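PDB 3OBK: delta-aminolevulinic acid dehydratase from Toxoplasma gondii ME49, which catalyses the condensation of two molecules of 5-aminolevulinic acid to porphobilinogen, an early step of tetrapyrrole biosynthesis. Local coordinates for residues A[83-88]-A[333-338]; A[247-252]-A[277-282]. All coordinates share one frame; numbering follows the deposited sequence.

Contact 1 (A[83-88]-A[333-338]); sequences RSYGIK and YAKEAA
Ile87 and Tyr85 meet one flank of the helix that starts at Ala334, and the contact is van der Waals packing, of methyls against methyls and against backbone carbonyls. The CD1 methyl of Ile87 bridges two alanines one helical turn apart: it lies 3.9 Å from Ala334 CB and an equal distance from Ala338 CB, and comes within 3.6 Å of Ala334 O. That carbonyl is already engaged by its own helix, accepting the bond from Ala338 N. In Ile87, CG1 stands anti to the carbonyl carbon (chi1 -59°), and chi2 of -70° turns CD1 between the two alanines. Ala338 CB is held from a second direction by Tyr85, whose CB approaches to 3.7 Å and whose carbonyl O to 3.5 Å. The phenol ring stands obliquely to Lys335, with CD2 4.3 Å from CG of the lysine; the lysine chain leads away, and Lys335 NZ forms salt bridges with Glu78 and Glu81.

Gly86 lies between the two contact residues and carries the turn that ends helix 72-84. With a positive phi of 105° it completes a Schellman motif, and its N bonds to Arg83 O at 2.9 Å. Ser84 OG lies over the centre of the Tyr85 ring, 3.8 Å above its plane. On the other side of the contact, Tyr333 occupies the N-cap position of helix 334-346.

The contact thus joins the turn that follows helix 72-84 to the start of helix 334-346 in the TIM barrel, both packed on strand 46-53, where Leu46 touches Ile87 and Ala337 while Tyr48 touches Ala334 and Lys335.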
# COMPACT_ATOMS: atom_id res chain seq x y z
N ARG A 83 -3.36 43.63 -1.08
CA ARG A 83 -2.52 43.46 0.11
C ARG A 83 -3.28 43.72 1.42
O ARG A 83 -3.16 42.97 2.39
CB ARG A 83 -1.29 44.36 0.06
CG ARG A 83 -0.20 43.80 -0.83
CD ARG A 83 0.82 44.86 -1.19
NE ARG A 83 1.57 45.38 -0.04
CZ ARG A 83 2.61 44.77 0.54
NH1 ARG A 83 3.04 43.58 0.11
NH2 ARG A 83 3.24 45.36 1.55
N SER A 84 -4.10 44.78 1.40
CA SER A 84 -4.80 45.26 2.59
C SER A 84 -5.82 44.24 3.09
O SER A 84 -6.22 44.32 4.22
CB SER A 84 -5.52 46.59 2.30
OG SER A 84 -6.71 46.42 1.52
N TYR A 85 -6.25 43.32 2.23
CA TYR A 85 -7.20 42.30 2.64
C TYR A 85 -6.50 41.00 3.01
O TYR A 85 -7.17 40.06 3.35
CB TYR A 85 -8.24 42.09 1.53
CG TYR A 85 -9.15 43.31 1.35
CD1 TYR A 85 -9.84 43.82 2.43
CD2 TYR A 85 -9.35 43.92 0.10
CE1 TYR A 85 -10.68 44.92 2.30
CE2 TYR A 85 -10.20 45.04 -0.04
CZ TYR A 85 -10.86 45.54 1.09
OH TYR A 85 -11.72 46.64 1.09
N GLY A 86 -5.18 40.94 2.94
CA GLY A 86 -4.42 39.76 3.30
C GLY A 86 -3.84 38.94 2.14
O GLY A 86 -3.24 37.86 2.38
N ILE A 87 -3.99 39.41 0.91
CA ILE A 87 -3.42 38.65 -0.18
C ILE A 87 -1.97 39.00 -0.17
O ILE A 87 -1.61 40.17 -0.10
CB ILE A 87 -4.00 39.01 -1.55
CG1 ILE A 87 -5.52 38.77 -1.60
CG2 ILE A 87 -3.28 38.20 -2.66
CD1 ILE A 87 -5.90 37.28 -1.56
N LYS A 88 -1.10 38.02 -0.23
CA LYS A 88 0.32 38.32 -0.25
C LYS A 88 0.99 37.98 -1.58
O LYS A 88 2.05 38.54 -1.88
CB LYS A 88 1.04 37.64 0.95
CG LYS A 88 1.12 38.56 2.20
CD LYS A 88 0.36 38.05 3.38
CE LYS A 88 0.78 38.76 4.68
NZ LYS A 88 1.91 38.06 5.42
N TYR A 333 -10.82 35.66 -8.34
CA TYR A 333 -11.63 36.07 -7.17
C TYR A 333 -10.84 36.28 -5.86
O TYR A 333 -11.43 36.45 -4.81
CB TYR A 333 -12.72 35.02 -6.89
CG TYR A 333 -13.98 35.21 -7.67
CD1 TYR A 333 -14.85 36.27 -7.40
CD2 TYR A 333 -14.34 34.33 -8.66
CE1 TYR A 333 -16.03 36.43 -8.13
CE2 TYR A 333 -15.52 34.49 -9.39
CZ TYR A 333 -16.35 35.52 -9.13
OH TYR A 333 -17.51 35.63 -9.87
N ALA A 334 -9.51 36.29 -5.93
CA ALA A 334 -8.71 36.30 -4.71
C ALA A 334 -9.00 37.53 -3.89
O ALA A 334 -9.31 37.43 -2.71
CB ALA A 334 -7.25 36.23 -5.03
N LYS A 335 -8.94 38.69 -4.52
CA LYS A 335 -9.21 39.92 -3.78
C LYS A 335 -10.62 39.90 -3.22
O LYS A 335 -10.87 40.28 -2.07
CB LYS A 335 -9.02 41.15 -4.66
CG LYS A 335 -9.24 42.47 -3.91
CD LYS A 335 -9.15 43.69 -4.81
CE LYS A 335 -10.47 44.03 -5.55
NZ LYS A 335 -10.32 45.07 -6.63
N GLU A 336 -11.56 39.46 -4.03
CA GLU A 336 -12.93 39.55 -3.60
C GLU A 336 -13.19 38.60 -2.45
O GLU A 336 -13.90 38.95 -1.51
CB GLU A 336 -13.86 39.24 -4.75
CG GLU A 336 -15.22 39.86 -4.55
CD GLU A 336 -15.31 41.20 -5.22
OE1 GLU A 336 -15.38 41.20 -6.47
OE2 GLU A 336 -15.31 42.20 -4.51
N ALA A 337 -12.56 37.42 -2.48
CA ALA A 337 -12.75 36.46 -1.38
C ALA A 337 -12.18 37.00 -0.07
O ALA A 337 -12.83 36.93 1.02
CB ALA A 337 -12.13 35.09 -1.73
N ALA A 338 -10.97 37.55 -0.16
CA ALA A 338 -10.30 38.06 1.03
C ALA A 338 -11.14 39.18 1.62
O ALA A 338 -11.30 39.30 2.84
CB ALA A 338 -8.87 38.52 0.70

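Contact 2 (A[247-252]-A[277-282]); sequences REAERE and AKIREK. With MG (magnesium ion), chain I.
Ala249 and Glu250 face Ile279 where two successive outer helices of the TIM barrel, 247-258 and 273-282, run side by side. The short axes approach to 10.0 Å and cross at -43°, with 179 Å² buried. The helices are joined by strand 263-267 in the beta-alpha order of the fold.

Van der Waals packing centres on the CD1 methyl of Ile279. It sits 3.8 Å from Ala249 O and makes apolar contact with Ala249 CB at 4.2 Å, while Glu250 offers CG, its aliphatic part, at 3.9 Å. On the barrel side, Cys212 of strand 206-213 touches both Ala249 and Ile279.

The Glu250 carboxylate meets two lysines at their methylenes, not their ammonium groups. Its CG is anti to the carbonyl carbon (chi1 -58°), with an extended chain beyond; OE1 faces CG of Lys278, and OE2 lies 3.7 Å from CD of Lys282. OE1 is 5.8 Å from Lys278 NZ and OE2 5.1 Å from Lys282 NZ, so any attraction is probably long-range. Lys278 NZ instead makes a salt bridge with Glu281 OE1, and a second with Glu281 of a neighbouring subunit.

Metal binding lies on another flank of helix 247-258. Glu252, which also pairs through OE2 with Arg27 of a neighbouring subunit, supplies the one protein ligand among six: OE1 binds the magnesium ion at 1.9 Å, and five waters complete the shell.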
# COMPACT_ATOMS: atom_id res chain seq x y z
N ARG A 247 -2.96 9.18 -15.61
CA ARG A 247 -1.65 8.56 -15.38
C ARG A 247 -0.48 9.44 -15.88
O ARG A 247 0.57 9.59 -15.21
CB ARG A 247 -1.63 7.17 -16.02
CG ARG A 247 -0.28 6.50 -16.11
CD ARG A 247 -0.31 5.31 -17.13
NE ARG A 247 -0.74 5.77 -18.46
CZ ARG A 247 -1.10 4.99 -19.48
NH1 ARG A 247 -1.48 5.54 -20.64
NH2 ARG A 247 -1.08 3.66 -19.34
N GLU A 248 -0.67 10.06 -17.03
CA GLU A 248 0.31 10.99 -17.56
C GLU A 248 0.65 12.11 -16.56
O GLU A 248 1.78 12.56 -16.50
CB GLU A 248 -0.20 11.59 -18.88
CG GLU A 248 0.82 12.32 -19.68
CD GLU A 248 0.24 12.94 -20.97
OE1 GLU A 248 -1.00 12.85 -21.22
OE2 GLU A 248 1.06 13.53 -21.73
N ALA A 249 -0.32 12.54 -15.76
CA ALA A 249 -0.06 13.61 -14.77
C ALA A 249 1.06 13.22 -13.80
O ALA A 249 1.84 14.04 -13.43
CB ALA A 249 -1.31 13.98 -14.01
N GLU A 250 1.13 11.95 -13.45
CA GLU A 250 2.15 11.44 -12.53
C GLU A 250 3.52 11.39 -13.19
O GLU A 250 4.55 11.63 -12.56
CB GLU A 250 1.75 10.05 -12.03
CG GLU A 250 0.38 10.05 -11.32
CD GLU A 250 -0.08 8.64 -10.90
OE1 GLU A 250 -1.23 8.25 -11.29
OE2 GLU A 250 0.72 7.93 -10.20
N ARG A 251 3.55 11.07 -14.46
CA ARG A 251 4.78 11.14 -15.19
C ARG A 251 5.31 12.59 -15.11
O ARG A 251 6.46 12.83 -14.77
CB ARG A 251 4.54 10.71 -16.63
CG ARG A 251 5.75 10.20 -17.33
CD ARG A 251 5.50 9.94 -18.82
NE ARG A 251 6.78 9.90 -19.51
CZ ARG A 251 6.95 9.85 -20.82
NH1 ARG A 251 5.91 9.80 -21.62
NH2 ARG A 251 8.19 9.83 -21.33
N GLU A 252 4.45 13.57 -15.36
CA GLU A 252 4.91 14.95 -15.37
C GLU A 252 5.31 15.42 -13.97
O GLU A 252 6.36 16.06 -13.79
CB GLU A 252 3.86 15.87 -15.99
CG GLU A 252 3.68 15.64 -17.54
CD GLU A 252 4.69 16.42 -18.39
OE1 GLU A 252 5.38 17.32 -17.86
OE2 GLU A 252 4.79 16.16 -19.61
N ALA A 277 -5.78 16.00 -6.52
CA ALA A 277 -5.74 15.09 -5.36
C ALA A 277 -4.73 13.99 -5.55
O ALA A 277 -4.05 13.60 -4.61
CB ALA A 277 -7.09 14.50 -5.06
N LYS A 278 -4.62 13.48 -6.76
CA LYS A 278 -3.74 12.33 -6.98
C LYS A 278 -2.29 12.76 -6.81
O LYS A 278 -1.53 12.09 -6.13
CB LYS A 278 -3.99 11.68 -8.33
CG LYS A 278 -3.07 10.50 -8.62
CD LYS A 278 -2.98 9.44 -7.47
CE LYS A 278 -3.85 8.19 -7.73
NZ LYS A 278 -4.26 7.53 -6.42
N ILE A 279 -1.93 13.91 -7.39
CA ILE A 279 -0.58 14.44 -7.28
C ILE A 279 -0.28 14.85 -5.85
O ILE A 279 0.81 14.66 -5.37
CB ILE A 279 -0.30 15.60 -8.26
CG1 ILE A 279 -0.52 15.13 -9.71
CG2 ILE A 279 1.13 16.12 -8.09
CD1 ILE A 279 0.14 13.75 -10.07
N ARG A 280 -1.27 15.39 -5.15
CA ARG A 280 -1.11 15.66 -3.72
C ARG A 280 -0.74 14.44 -2.91
O ARG A 280 0.04 14.53 -1.99
CB ARG A 280 -2.41 16.22 -3.15
CG ARG A 280 -2.37 16.53 -1.66
CD ARG A 280 -1.11 17.26 -1.29
NE ARG A 280 -1.37 18.33 -0.36
CZ ARG A 280 -1.19 18.26 0.96
NH1 ARG A 280 -0.72 17.15 1.55
NH2 ARG A 280 -1.47 19.35 1.68
N GLU A 281 -1.33 13.31 -3.24
CA GLU A 281 -1.16 12.06 -2.52
C GLU A 281 0.26 11.57 -2.71
O GLU A 281 0.88 11.09 -1.79
CB GLU A 281 -2.18 11.04 -3.04
CG GLU A 281 -2.18 9.66 -2.40
CD GLU A 281 -3.35 8.75 -2.89
OE1 GLU A 281 -3.85 8.98 -4.04
OE2 GLU A 281 -3.74 7.81 -2.13
N LYS A 282 0.79 11.74 -3.91
CA LYS A 282 2.10 11.19 -4.28
C LYS A 282 3.29 12.18 -4.15
O LYS A 282 4.43 11.75 -3.94
CB LYS A 282 2.00 10.55 -5.69
CG LYS A 282 1.67 9.01 -5.59
CD LYS A 282 0.63 8.47 -6.56
CE LYS A 282 -0.22 7.34 -5.88
NZ LYS A 282 0.49 6.03 -5.52
MG MG I . 6.98 18.28 -18.08
O HOH W 1 5.85 19.58 -16.44
O HOH W 2 5.81 19.41 -19.39
O HOH W 3 7.30 17.22 -19.97
O HOH W 4 8.07 17.61 -16.35
O HOH W 5 8.36 19.64 -18.61

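Overall arrangement
From the N terminus the chain first reaches 83-88, at the end of helix 72-84, and only at 333-338, after 244 intervening residues, does contact 1 close its loop. Contact 2 is nested within that loop: it closes 24 residues between 252 and 277, including strand 263-267. The long closure brings the turn after an early helix beside the start of the last one, 334-346, consistent with the ring of a TIM barrel returning to its start, whereas the short one ties helices adjacent in sequence. Their centres are 29 Å apart on opposite sides of the chain's centre, and their nearest atoms stay about 18 Å apart, so the two never touch.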